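Local structure of alpha-1,4-endofucoidanase (6DLH) at residues 80-85 against 145-150; 222-227 against 290-295; 704-709 against 723-728; 651-656 against 696-701; 115-120 against 164-169. The protein hydrolyses alpha-1,4 linkages within fucoidan chains by a retaining mechanism, and carries calcium-binding immunoglobulin-like domains beyond its catalytic domain. All blocks are in the same frame, centred on the assembly; numbering follows the deposited sequence.

How the contacts relate
From the N terminus, contact 1 opens first, on strand 80-84, and contact 5 opens before it closes: the segments alternate, 80-85, 115-120, 145-150, 164-169, so these two loops cross. Contact 1 joins neighbouring strands 80-84 and 143-149 of the parallel sheet; contact 5 ties the loop before helix 129-139 to the start of helix 168-176. Contact 2 follows and lays the loop 290-295 on the sheet's next strand, 222-226. Contacts 1 and 2 touch, Glu145 bonding to Tyr290 and Tyr147 to Asp226. Far along the chain, contact 4 closes before contact 3 opens. Both belong to the last immunoglobulin-like domain modelled, where Val728 packs on Pro699.

Contact 1 (80-85 against 145-150); sequences YVQLPL and EIYVNS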
# COMPACT_ATOMS: atom_id res chain seq x y z
N TYR A 80 14.30 -3.88 -6.46
CA TYR A 80 13.41 -3.91 -5.31
C TYR A 80 12.49 -2.69 -5.29
O TYR A 80 12.74 -1.70 -5.98
CB TYR A 80 14.21 -4.08 -4.01
CG TYR A 80 15.03 -2.88 -3.59
CD1 TYR A 80 16.28 -2.63 -4.14
CD2 TYR A 80 14.55 -2.01 -2.62
CE1 TYR A 80 17.03 -1.53 -3.74
CE2 TYR A 80 15.30 -0.91 -2.21
CZ TYR A 80 16.54 -0.67 -2.78
OH TYR A 80 17.25 0.43 -2.38
N VAL A 81 11.42 -2.79 -4.49
CA VAL A 81 10.46 -1.73 -4.27
C VAL A 81 10.24 -1.58 -2.76
O VAL A 81 10.11 -2.59 -2.05
CB VAL A 81 9.14 -2.02 -4.99
CG1 VAL A 81 8.07 -0.97 -4.70
CG2 VAL A 81 9.33 -2.21 -6.49
N GLN A 82 10.19 -0.33 -2.28
CA GLN A 82 9.86 -0.01 -0.90
C GLN A 82 8.35 0.16 -0.77
O GLN A 82 7.72 0.86 -1.56
CB GLN A 82 10.60 1.25 -0.42
CG GLN A 82 10.25 1.65 1.01
CD GLN A 82 10.96 2.89 1.52
OE1 GLN A 82 10.34 3.80 2.05
NE2 GLN A 82 12.28 2.92 1.36
N LEU A 83 7.79 -0.51 0.25
CA LEU A 83 6.37 -0.47 0.58
C LEU A 83 6.20 0.06 2.00
O LEU A 83 7.07 -0.14 2.85
CB LEU A 83 5.80 -1.89 0.51
CG LEU A 83 5.93 -2.61 -0.83
CD1 LEU A 83 5.64 -4.10 -0.64
CD2 LEU A 83 4.99 -2.00 -1.86
N PRO A 84 5.07 0.71 2.33
CA PRO A 84 4.79 1.04 3.73
C PRO A 84 4.43 -0.25 4.46
O PRO A 84 3.87 -1.16 3.84
CB PRO A 84 3.54 1.92 3.63
CG PRO A 84 2.87 1.46 2.35
CD PRO A 84 4.01 1.14 1.41
N LEU A 85 4.82 -0.34 5.74
CA LEU A 85 4.01 -1.04 6.73
C LEU A 85 3.19 0.02 7.47
O LEU A 85 2.00 -0.17 7.67
CB LEU A 85 4.87 -1.86 7.69
CG LEU A 85 4.15 -2.36 8.95
CD1 LEU A 85 2.87 -3.13 8.62
CD2 LEU A 85 5.07 -3.24 9.80
N GLU A 145 11.61 -3.81 0.40
CA GLU A 145 12.07 -2.98 1.51
C GLU A 145 10.82 -2.43 2.17
O GLU A 145 9.91 -1.98 1.47
CB GLU A 145 12.98 -1.86 0.99
CG GLU A 145 13.53 -0.92 2.06
CD GLU A 145 14.32 0.29 1.57
OE1 GLU A 145 14.00 0.83 0.48
OE2 GLU A 145 15.27 0.72 2.28
N ILE A 146 10.76 -2.48 3.50
CA ILE A 146 9.54 -2.10 4.20
C ILE A 146 9.80 -0.87 5.06
O ILE A 146 10.75 -0.86 5.84
CB ILE A 146 8.98 -3.29 5.01
CG1 ILE A 146 8.67 -4.51 4.13
CG2 ILE A 146 7.78 -2.85 5.84
CD1 ILE A 146 7.50 -4.32 3.18
N TYR A 147 8.93 0.13 4.89
CA TYR A 147 9.04 1.38 5.62
C TYR A 147 8.19 1.33 6.89
O TYR A 147 7.01 1.01 6.83
CB TYR A 147 8.57 2.56 4.76
CG TYR A 147 8.51 3.87 5.51
CD1 TYR A 147 7.43 4.19 6.33
CD2 TYR A 147 9.54 4.79 5.41
CE1 TYR A 147 7.38 5.38 7.03
CE2 TYR A 147 9.50 5.99 6.09
CZ TYR A 147 8.42 6.29 6.91
OH TYR A 147 8.40 7.48 7.57
N VAL A 148 8.81 1.71 8.02
CA VAL A 148 8.13 1.83 9.30
C VAL A 148 8.58 3.14 9.93
O VAL A 148 9.78 3.39 10.05
CB VAL A 148 8.42 0.64 10.23
CG1 VAL A 148 7.93 0.90 11.65
CG2 VAL A 148 7.84 -0.66 9.70
N ASN A 149 7.62 3.99 10.30
CA ASN A 149 7.95 5.17 11.06
C ASN A 149 8.12 4.76 12.52
O ASN A 149 7.30 4.01 13.05
CB ASN A 149 6.95 6.31 10.84
CG ASN A 149 7.40 7.59 11.50
OD1 ASN A 149 7.25 7.76 12.71
ND2 ASN A 149 7.98 8.49 10.72
N SER A 150 9.20 5.23 13.14
CA SER A 150 9.65 4.75 14.44
C SER A 150 8.65 5.10 15.54
O SER A 150 8.57 4.38 16.53
CB SER A 150 11.03 5.26 14.75
OG SER A 150 12.00 4.62 13.94
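The ring of Tyr80 turns its edge to Glu145, with carboxylate oxygen OE1 lying near the ring plane, 3.5 Å from Tyr80 CE2. Tyr147 receives Gln82 obliquely: the amide oxygen OE1 of Gln82 is 3.5 Å from Tyr147 CB, and the amide and ring planes are only 21° apart. The same amide uses its other end on Glu145, where Gln82 NE2 donates to Glu145 OE1 at 2.8 Å. This bond runs in the plane of the amide but comes to OE1 from above the carboxylate plane. The paired residues Gln82 and Glu145 both send CG anti to the backbone N (chi1 179° in Gln82), and their extended chains run out on the same face of the sheet, where amide and carboxylate meet. Glu145 OE1 also bonds to Thr379, while OE2 bonds to Tyr290, so the buried carboxylate is gripped on both oxygens.

Beneath these groups the strands pair in parallel, Gln82 beside Glu145, through four backbone bonds; the one from Tyr147 N to Leu83 O measures 2.8 Å. On the face of Leu83 and Ile146, Ile146 CD1 reaches Leu83 CB at 4.0 Å; just past the strand, Leu85 CB meets Ile146 CG2 at 3.6 Å.

Helix 129-139 links the two strands in a beta-alpha-beta crossover and packs Trp133 and Leu137 onto Leu83. Strand 80-84 is flanked on its other side by strand 46-49, and strand 143-149 by strand 222-226.

Contact 2 (222-227 against 290-295); sequences AWCFDS and YTFGHP
Strand 222-226 and the irregular loop 290-295 come nearest at Cys224 and Phe292, whose CA atoms are 6.5 Å apart, too far for backbone pairing, and side chains from the loop bridge the distance. Two aromatic residues carry the contact. Tyr290 points its hydroxyl end at the strand, where OH lies 3.4 Å from Trp223 O, 3.5 Å from Cys224 CB and 3.8 Å from Ala222 CB. The polar partner of this hydroxyl is Glu145 of the neighbouring strand.

Phe292 supplies the second ring. Its CE2 meets Cys224 CB at 3.7 Å and the carbonyl oxygen of Phe225 at 3.6 Å, while CZ approaches Asp226 OD1 at 3.8 Å. The carboxylate of Asp226 and the ring cross obliquely, their planes 23° apart. The sulfur of Cys224 makes an oblique sulfur-aromatic contact, with SG 5.0 Å from the centre of the Phe292 ring. Cys224 CB is thus wedged between the hydroxyl of Tyr290 and CE2 of Phe292. The carboxylate beside the Phe292 ring is itself fixed by polar partners, Asn270 on OD1 and Tyr147 on OD2.

Strand 222-226 lies between strands 143-149 and 266-269 in the parallel sheet. Trp223 and Phe225 extend from its other face toward helix 198-216, touching Leu209, whereas the loop packs on the face carrying Ala222 and Cys224, and Tyr290 also touches Ala266 and Ala268 of strand 266-269.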
# COMPACT_ATOMS: atom_id res chain seq x y z
N ALA A 222 14.22 -6.19 3.53
CA ALA A 222 14.82 -5.03 4.19
C ALA A 222 13.74 -4.26 4.94
O ALA A 222 12.59 -4.26 4.51
CB ALA A 222 15.50 -4.14 3.18
N TRP A 223 14.14 -3.62 6.05
CA TRP A 223 13.31 -2.71 6.82
C TRP A 223 14.05 -1.38 6.97
O TRP A 223 15.22 -1.36 7.35
CB TRP A 223 13.04 -3.28 8.22
CG TRP A 223 12.30 -4.58 8.29
CD1 TRP A 223 12.82 -5.83 8.14
CD2 TRP A 223 10.90 -4.75 8.58
NE1 TRP A 223 11.84 -6.77 8.31
CE2 TRP A 223 10.65 -6.14 8.58
CE3 TRP A 223 9.85 -3.88 8.84
CZ2 TRP A 223 9.38 -6.67 8.82
CZ3 TRP A 223 8.59 -4.39 9.08
CH2 TRP A 223 8.37 -5.77 9.06
N CYS A 224 13.37 -0.26 6.71
CA CYS A 224 13.98 1.02 7.03
C CYS A 224 13.09 1.78 8.01
O CYS A 224 11.91 1.98 7.73
CB CYS A 224 14.29 1.84 5.78
SG CYS A 224 12.83 2.28 4.79
N PHE A 225 13.68 2.19 9.15
CA PHE A 225 12.94 2.82 10.23
C PHE A 225 13.24 4.32 10.26
O PHE A 225 14.35 4.73 10.57
CB PHE A 225 13.30 2.17 11.58
CG PHE A 225 12.87 0.73 11.70
CD1 PHE A 225 11.56 0.40 12.02
CD2 PHE A 225 13.78 -0.30 11.47
CE1 PHE A 225 11.17 -0.93 12.11
CE2 PHE A 225 13.38 -1.62 11.56
CZ PHE A 225 12.08 -1.93 11.88
N ASP A 226 12.21 5.11 9.96
CA ASP A 226 12.30 6.55 9.87
C ASP A 226 12.13 7.16 11.27
O ASP A 226 11.61 6.50 12.16
CB ASP A 226 11.23 7.08 8.92
CG ASP A 226 11.50 8.46 8.34
OD1 ASP A 226 12.59 9.01 8.59
OD2 ASP A 226 10.60 8.97 7.63
N SER A 227 12.58 8.41 11.43
CA SER A 227 12.35 9.19 12.64
C SER A 227 12.93 8.50 13.87
O SER A 227 12.45 8.72 14.98
CB SER A 227 10.89 9.49 12.82
OG SER A 227 10.41 10.32 11.78
N TYR A 290 22.45 -1.42 6.58
CA TYR A 290 22.70 -0.42 5.55
C TYR A 290 22.33 0.96 6.08
O TYR A 290 21.63 1.09 7.08
CB TYR A 290 21.96 -0.76 4.25
CG TYR A 290 20.45 -0.70 4.28
CD1 TYR A 290 19.70 -1.62 5.00
CD2 TYR A 290 19.77 0.25 3.54
CE1 TYR A 290 18.31 -1.58 5.01
CE2 TYR A 290 18.38 0.30 3.53
CZ TYR A 290 17.65 -0.62 4.26
OH TYR A 290 16.29 -0.56 4.25
N THR A 291 22.82 1.99 5.37
CA THR A 291 22.53 3.37 5.74
C THR A 291 21.16 3.74 5.20
O THR A 291 20.88 3.53 4.02
CB THR A 291 23.60 4.33 5.23
OG1 THR A 291 23.64 4.28 3.80
CG2 THR A 291 24.97 4.02 5.79
N PHE A 292 20.32 4.30 6.08
CA PHE A 292 19.02 4.83 5.69
C PHE A 292 19.21 5.81 4.54
O PHE A 292 18.50 5.73 3.53
CB PHE A 292 18.35 5.50 6.89
CG PHE A 292 16.89 5.83 6.70
CD1 PHE A 292 16.51 7.01 6.08
CD2 PHE A 292 15.90 4.97 7.15
CE1 PHE A 292 15.17 7.33 5.92
CE2 PHE A 292 14.56 5.28 6.98
CZ PHE A 292 14.20 6.46 6.36
N GLY A 293 20.18 6.71 4.70
CA GLY A 293 20.70 7.55 3.63
C GLY A 293 19.71 8.62 3.18
O GLY A 293 19.52 8.83 1.98
N HIS A 294 19.09 9.31 4.14
CA HIS A 294 18.27 10.48 3.87
C HIS A 294 19.14 11.56 3.22
O HIS A 294 20.28 11.77 3.63
CB HIS A 294 17.68 10.94 5.21
CG HIS A 294 16.59 11.95 5.13
ND1 HIS A 294 16.84 13.31 4.99
CD2 HIS A 294 15.25 11.83 5.25
CE1 HIS A 294 15.70 13.97 4.99
NE2 HIS A 294 14.71 13.09 5.16
N PRO A 295 18.65 12.27 2.17
CA PRO A 295 19.44 13.33 1.55
C PRO A 295 19.60 14.57 2.43
O PRO A 295 18.85 14.78 3.38
CB PRO A 295 18.66 13.66 0.27
CG PRO A 295 17.25 13.20 0.53
CD PRO A 295 17.36 12.04 1.51

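Contact 3 (704-709 against 723-728); sequences AGENSF and EILINV
Phe709 and Asn707 lie with Ile724, Ile726 and Val728 on the buried face of this antiparallel pair, and here the packing is close. The Phe709 ring presents its edge to the chain opposite, with CD1 3.5 Å from the carbonyl oxygen of Ile724. Its CE1 reaches Ile726 CD1 at 4.3 Å. In Asn707, CG lies beside the backbone N (chi1 -74°); ND2 touches Val728 CG2 at 3.7 Å. That amide nitrogen is bonded to Asp703 O and, weakly, to Gly705 O, while OD1 accepts from Trp682. Gly705 O also accepts from Val728 N.

The other face is looser and in part open to solvent. Glu706 bends at chi2 (-69°) and folds its carboxylate across the neighbouring strand, OE1 lying 3.5 Å from Leu725 CG and OE2 3.5 Å from Asn727 CB, contacts that involve no hydrogen bond. Further along, Ser708 OG donates a weak bond to Glu723 OE2 at 3.2 Å.

Between the two faces runs a regular ladder of six backbone bonds, from Gly705 with Val728 to Phe709 with Ile724; Asn707 N to Ile726 O spans 2.7 Å. Gly705 adopts a positive phi of 105°, at which a side chain would press on the preceding carbonyl. Strand 642-649 pairs with the other side of strand 720-729. The arrangement is a beta hairpin with one face turned to a hydrophobic core, as expected for a sandwich of the immunoglobulin-like type.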
# COMPACT_ATOMS: atom_id res chain seq x y z
N ALA A 704 -32.33 40.79 10.13
CA ALA A 704 -31.59 40.30 11.30
C ALA A 704 -32.50 39.47 12.22
O ALA A 704 -33.62 39.87 12.53
CB ALA A 704 -30.96 41.45 12.03
N GLY A 705 -31.99 38.31 12.65
CA GLY A 705 -32.69 37.42 13.56
C GLY A 705 -33.25 36.19 12.84
O GLY A 705 -32.89 35.94 11.69
N GLU A 706 -34.14 35.46 13.53
CA GLU A 706 -34.59 34.14 13.12
C GLU A 706 -35.59 34.25 11.97
O GLU A 706 -36.71 34.72 12.16
CB GLU A 706 -35.16 33.38 14.33
CG GLU A 706 -34.17 33.19 15.48
CD GLU A 706 -33.01 32.24 15.22
OE1 GLU A 706 -33.06 31.52 14.20
OE2 GLU A 706 -32.06 32.22 16.03
N ASN A 707 -35.18 33.80 10.79
CA ASN A 707 -35.99 33.85 9.58
C ASN A 707 -36.61 32.47 9.34
O ASN A 707 -35.89 31.51 9.08
CB ASN A 707 -35.16 34.25 8.36
CG ASN A 707 -34.78 35.71 8.32
OD1 ASN A 707 -35.01 36.38 7.32
ND2 ASN A 707 -34.21 36.23 9.41
N SER A 708 -37.95 32.40 9.42
CA SER A 708 -38.65 31.13 9.34
C SER A 708 -39.20 30.91 7.94
O SER A 708 -39.81 31.81 7.35
CB SER A 708 -39.71 31.05 10.41
OG SER A 708 -40.41 29.82 10.32
N PHE A 709 -38.98 29.70 7.41
CA PHE A 709 -39.42 29.34 6.07
C PHE A 709 -40.12 27.99 6.12
O PHE A 709 -39.91 27.21 7.05
CB PHE A 709 -38.23 29.24 5.11
CG PHE A 709 -37.39 30.49 4.99
CD1 PHE A 709 -36.39 30.76 5.91
CD2 PHE A 709 -37.59 31.39 3.96
CE1 PHE A 709 -35.61 31.91 5.81
CE2 PHE A 709 -36.82 32.54 3.85
CZ PHE A 709 -35.83 32.79 4.78
N GLU A 723 -40.12 23.05 8.33
CA GLU A 723 -39.67 24.41 8.60
C GLU A 723 -38.14 24.47 8.49
O GLU A 723 -37.44 23.60 9.01
CB GLU A 723 -40.14 24.85 9.98
CG GLU A 723 -39.61 26.20 10.40
CD GLU A 723 -39.93 26.63 11.82
OE1 GLU A 723 -40.81 26.01 12.43
OE2 GLU A 723 -39.30 27.58 12.31
N ILE A 724 -37.64 25.52 7.82
CA ILE A 724 -36.22 25.87 7.79
C ILE A 724 -36.03 27.20 8.52
O ILE A 724 -36.71 28.18 8.21
CB ILE A 724 -35.70 25.92 6.34
CG1 ILE A 724 -35.44 24.53 5.75
CG2 ILE A 724 -34.45 26.79 6.24
CD1 ILE A 724 -36.68 23.73 5.41
N LEU A 725 -35.10 27.23 9.48
CA LEU A 725 -34.88 28.36 10.38
C LEU A 725 -33.42 28.82 10.25
O LEU A 725 -32.50 28.07 10.58
CB LEU A 725 -35.20 27.88 11.80
CG LEU A 725 -34.91 28.86 12.94
CD1 LEU A 725 -35.99 29.94 13.02
CD2 LEU A 725 -34.83 28.12 14.27
N ILE A 726 -33.23 30.05 9.76
CA ILE A 726 -31.92 30.66 9.60
C ILE A 726 -31.87 31.94 10.42
O ILE A 726 -32.68 32.84 10.21
CB ILE A 726 -31.60 30.97 8.12
CG1 ILE A 726 -31.56 29.71 7.25
CG2 ILE A 726 -30.32 31.77 8.00
CD1 ILE A 726 -31.72 29.99 5.77
N ASN A 727 -30.90 32.02 11.33
CA ASN A 727 -30.57 33.25 12.03
C ASN A 727 -29.67 34.11 11.13
O ASN A 727 -28.61 33.66 10.71
CB ASN A 727 -29.88 32.97 13.36
CG ASN A 727 -29.71 34.23 14.19
OD1 ASN A 727 -30.17 35.30 13.78
ND2 ASN A 727 -29.07 34.12 15.34
N VAL A 728 -30.11 35.34 10.86
CA VAL A 728 -29.33 36.30 10.09
C VAL A 728 -28.66 37.27 11.06
O VAL A 728 -29.35 38.01 11.76
CB VAL A 728 -30.19 37.02 9.04
CG1 VAL A 728 -29.43 38.13 8.32
CG2 VAL A 728 -30.81 36.06 8.03

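Contact 4 (651-656 against 696-701); sequences SFAYNY and SGTPIN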
# COMPACT_ATOMS: atom_id res chain seq x y z
N SER A 651 -25.68 41.28 4.09
CA SER A 651 -25.00 41.77 2.89
C SER A 651 -24.04 40.73 2.31
O SER A 651 -23.44 40.95 1.26
CB SER A 651 -24.35 43.12 3.10
OG SER A 651 -23.09 43.00 3.75
N PHE A 652 -23.90 39.59 2.99
CA PHE A 652 -23.06 38.51 2.50
C PHE A 652 -23.93 37.43 1.87
O PHE A 652 -24.97 37.06 2.43
CB PHE A 652 -22.17 37.96 3.62
CG PHE A 652 -21.09 38.92 4.04
CD1 PHE A 652 -19.91 39.03 3.31
CD2 PHE A 652 -21.26 39.73 5.16
CE1 PHE A 652 -18.92 39.93 3.70
CE2 PHE A 652 -20.26 40.62 5.54
CZ PHE A 652 -19.10 40.72 4.81
N ALA A 653 -23.51 36.94 0.69
CA ALA A 653 -24.24 35.89 -0.00
C ALA A 653 -24.30 34.66 0.89
O ALA A 653 -23.33 34.29 1.54
CB ALA A 653 -23.61 35.60 -1.34
N TYR A 654 -25.49 34.05 0.92
CA TYR A 654 -25.76 32.87 1.72
C TYR A 654 -25.85 31.68 0.79
O TYR A 654 -26.33 31.80 -0.34
CB TYR A 654 -27.08 33.04 2.48
CG TYR A 654 -27.40 31.93 3.45
CD1 TYR A 654 -26.92 31.96 4.74
CD2 TYR A 654 -28.17 30.84 3.06
CE1 TYR A 654 -27.20 30.95 5.64
CE2 TYR A 654 -28.45 29.81 3.94
CZ TYR A 654 -27.97 29.86 5.24
OH TYR A 654 -28.24 28.86 6.12
N ASN A 655 -25.38 30.52 1.29
CA ASN A 655 -25.45 29.26 0.56
C ASN A 655 -25.60 28.12 1.56
O ASN A 655 -24.96 28.14 2.62
CB ASN A 655 -24.23 29.04 -0.34
CG ASN A 655 -24.26 29.89 -1.59
OD1 ASN A 655 -25.02 29.60 -2.52
ND2 ASN A 655 -23.44 30.93 -1.64
N TYR A 656 -26.44 27.15 1.21
CA TYR A 656 -26.62 25.91 1.96
C TYR A 656 -27.28 24.87 1.07
O TYR A 656 -28.32 25.14 0.47
CB TYR A 656 -27.48 26.15 3.20
CG TYR A 656 -27.36 25.08 4.26
CD1 TYR A 656 -27.97 23.84 4.10
CD2 TYR A 656 -26.64 25.30 5.42
CE1 TYR A 656 -27.87 22.86 5.07
CE2 TYR A 656 -26.53 24.33 6.40
CZ TYR A 656 -27.15 23.11 6.23
OH TYR A 656 -27.04 22.15 7.20
N SER A 696 -30.20 29.63 -1.61
CA SER A 696 -29.31 30.77 -1.78
C SER A 696 -30.08 32.09 -1.74
O SER A 696 -31.31 32.11 -1.79
CB SER A 696 -28.50 30.64 -3.03
OG SER A 696 -29.33 30.39 -4.15
N GLY A 697 -29.32 33.18 -1.64
CA GLY A 697 -29.85 34.53 -1.61
C GLY A 697 -28.97 35.40 -0.71
O GLY A 697 -28.12 34.89 0.01
N THR A 698 -29.20 36.71 -0.77
CA THR A 698 -28.42 37.64 0.04
C THR A 698 -29.34 38.34 1.04
O THR A 698 -30.23 39.09 0.64
CB THR A 698 -27.60 38.59 -0.84
OG1 THR A 698 -26.89 37.79 -1.78
CG2 THR A 698 -26.62 39.43 -0.04
N PRO A 699 -29.15 38.12 2.35
CA PRO A 699 -29.91 38.84 3.37
C PRO A 699 -29.26 40.20 3.62
O PRO A 699 -28.05 40.34 3.44
CB PRO A 699 -29.77 37.93 4.60
CG PRO A 699 -28.39 37.31 4.44
CD PRO A 699 -28.21 37.14 2.94
N ILE A 700 -30.08 41.18 3.99
CA ILE A 700 -29.60 42.47 4.47
C ILE A 700 -29.91 42.56 5.97
O ILE A 700 -30.60 41.69 6.50
CB ILE A 700 -30.19 43.64 3.65
CG1 ILE A 700 -31.72 43.66 3.67
CG2 ILE A 700 -29.64 43.62 2.22
CD1 ILE A 700 -32.34 44.92 3.09
N ASN A 701 -29.39 43.60 6.63
CA ASN A 701 -29.49 43.77 8.07
C ASN A 701 -30.95 43.85 8.52
O ASN A 701 -31.28 43.42 9.63
CB ASN A 701 -28.71 44.98 8.57
CG ASN A 701 -27.21 44.76 8.51
OD1 ASN A 701 -26.73 43.93 7.75
ND2 ASN A 701 -26.46 45.50 9.31
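Ser651 N donates a nearly straight hydrogen bond to Pro699 O, 2.6 Å long with an angle of 168° at the hydrogen. A second backbone bond, from Tyr654 N to Gly697 O at 2.9 Å, holds the two chains together three residues further on. Between these ties the contact is made by side chains and carbonyls. Thr698 directs CG2 at the backbone of Ser651, 3.7 Å from its carbonyl carbon, and OG1 at Ala653, 3.7 Å from CA; the chi1 of -51° sets OG1 beside its own backbone N. The ring of Pro699 turns CD toward the carbonyl oxygen of Phe652 at 3.3 Å.

Edge strand 654-659 runs antiparallel to the middle strand 692-697 of a three-stranded sheet that forms one layer of the immunoglobulin-like domain. Tyr654 points from this sheet into the domain, where it touches Leu645 and Ile726 of the other layer and its hydroxyl bonds to Thr646 O. Tyr654 CB stays close to the opposing strand, 3.3 Å from Gly697 O. Pro699, on the same inner side, packs against Trp682 and Val728. Toward solvent, Asn655 and Ser696 form a non-hydrogen-bonded pair in which Asn655 OD1 comes to 3.7 Å from Ser696 CB. Gly697 passes through a phi of 146°, where a side chain would jam against the carbonyl of Ser696.

Contact 5 (115-120 against 164-169); sequences DPINLV and DYPDVS
Asn118 takes the left-handed backbone conformation (phi 68°) and sets CG beside its own backbone N (chi1 -80°); the amide beyond it faces the turn at 165-168. There OD1 accepts a hydrogen bond from Asp167 N at 3.0 Å, with the donor in the carbonyl plane and on a lone pair. The side chains of Asn118 and Asp167 cross at about a right angle, with amide and carboxylate planes 24° apart. Asp167 OD1 has its strong partner elsewhere, in a salt bridge with Arg171 one turn into the helix. Just before the turn, Asn118 N donates to Asp164 O at 3.1 Å, a carbonyl that also accepts from Asn57. Asn118 thus bonds to the other segment through both its backbone and its side chain.

Val168 sets a methyl against the amide oxygen, CG2 lying 3.3 Å from Asn118 OD1. Apolar contacts complete the fit: Val168 CG1 meets Val120 CG2 at 3.7 Å, the two valines reaching tip to tip, and Val120 CG1 rests 3.6 Å from Tyr165 CB. The Tyr165 hydroxyl bonds to Ile90 O.

Asp167 occupies the N-cap position of helix 168-176, and its backbone N-H is the group taken by Asn118. The arrangement joins the loop after strand 80-84 to the loop and helix start that follow strand 143-149, on the side of the parallel sheet where these strands end.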
# COMPACT_ATOMS: atom_id res chain seq x y z
N ASP A 115 -19.08 5.55 8.22
CA ASP A 115 -17.73 5.16 7.83
C ASP A 115 -16.90 4.96 9.09
O ASP A 115 -17.10 5.68 10.07
CB ASP A 115 -17.12 6.18 6.86
CG ASP A 115 -17.81 6.21 5.51
OD1 ASP A 115 -17.86 5.15 4.85
OD2 ASP A 115 -18.31 7.29 5.12
N PRO A 116 -15.97 3.98 9.12
CA PRO A 116 -15.11 3.76 10.29
C PRO A 116 -14.28 4.97 10.73
O PRO A 116 -14.07 5.93 9.97
CB PRO A 116 -14.20 2.61 9.85
CG PRO A 116 -15.00 1.90 8.79
CD PRO A 116 -15.70 3.01 8.05
N ILE A 117 -13.85 4.92 11.99
CA ILE A 117 -13.00 5.91 12.63
C ILE A 117 -12.19 5.16 13.69
O ILE A 117 -12.66 4.17 14.24
CB ILE A 117 -13.85 7.07 13.20
CG1 ILE A 117 -13.28 8.44 12.82
CG2 ILE A 117 -14.05 6.94 14.71
CD1 ILE A 117 -14.32 9.54 12.76
N ASN A 118 -10.95 5.60 13.91
CA ASN A 118 -10.03 4.94 14.83
C ASN A 118 -9.61 3.57 14.31
O ASN A 118 -9.10 2.76 15.08
CB ASN A 118 -10.58 4.84 16.25
CG ASN A 118 -10.45 6.13 17.04
OD1 ASN A 118 -9.35 6.61 17.28
ND2 ASN A 118 -11.58 6.69 17.46
N LEU A 119 -9.82 3.30 13.02
CA LEU A 119 -9.33 2.06 12.43
C LEU A 119 -8.05 2.34 11.65
O LEU A 119 -8.08 3.05 10.64
CB LEU A 119 -10.42 1.42 11.56
CG LEU A 119 -10.03 0.11 10.86
CD1 LEU A 119 -9.72 -1.00 11.86
CD2 LEU A 119 -11.09 -0.32 9.86
N VAL A 120 -6.93 1.77 12.12
CA VAL A 120 -5.63 2.13 11.60
C VAL A 120 -4.91 0.87 11.10
O VAL A 120 -3.69 0.85 11.00
CB VAL A 120 -4.76 2.93 12.60
CG1 VAL A 120 -5.21 4.37 12.73
CG2 VAL A 120 -4.64 2.26 13.96
N ASP A 164 -9.13 11.45 12.29
CA ASP A 164 -9.49 10.23 11.58
C ASP A 164 -9.26 9.02 12.47
O ASP A 164 -9.90 7.98 12.30
CB ASP A 164 -8.79 10.13 10.22
CG ASP A 164 -9.38 11.06 9.17
OD1 ASP A 164 -8.80 12.15 8.96
OD2 ASP A 164 -10.41 10.69 8.58
N TYR A 165 -8.32 9.15 13.42
CA TYR A 165 -8.06 8.15 14.44
C TYR A 165 -7.86 8.86 15.77
O TYR A 165 -6.84 8.67 16.44
CB TYR A 165 -6.90 7.24 14.02
CG TYR A 165 -5.77 7.95 13.30
CD1 TYR A 165 -5.87 8.26 11.96
CD2 TYR A 165 -4.61 8.32 13.97
CE1 TYR A 165 -4.86 8.93 11.29
CE2 TYR A 165 -3.59 8.99 13.32
CZ TYR A 165 -3.71 9.30 11.97
OH TYR A 165 -2.72 9.96 11.32
N PRO A 166 -8.85 9.67 16.23
CA PRO A 166 -8.65 10.64 17.31
C PRO A 166 -8.02 10.14 18.61
O PRO A 166 -7.33 10.91 19.27
CB PRO A 166 -10.06 11.19 17.58
CG PRO A 166 -10.77 11.01 16.26
CD PRO A 166 -10.23 9.70 15.72
N ASP A 167 -8.23 8.87 18.96
CA ASP A 167 -7.74 8.38 20.25
C ASP A 167 -7.15 6.98 20.15
O ASP A 167 -7.18 6.23 21.13
CB ASP A 167 -8.78 8.54 21.37
CG ASP A 167 -10.22 8.40 20.92
OD1 ASP A 167 -10.61 7.29 20.50
OD2 ASP A 167 -10.96 9.42 20.99
N VAL A 168 -6.59 6.63 18.98
CA VAL A 168 -5.91 5.36 18.81
C VAL A 168 -4.60 5.36 19.60
O VAL A 168 -4.24 4.34 20.19
CB VAL A 168 -5.67 5.03 17.32
CG1 VAL A 168 -4.47 4.12 17.12
CG2 VAL A 168 -6.91 4.42 16.68
N SER A 169 -3.90 6.50 19.60
CA SER A 169 -2.65 6.63 20.32
C SER A 169 -2.88 6.37 21.81
O SER A 169 -2.18 5.56 22.43
CB SER A 169 -1.98 7.96 20.06
OG SER A 169 -1.35 7.99 18.79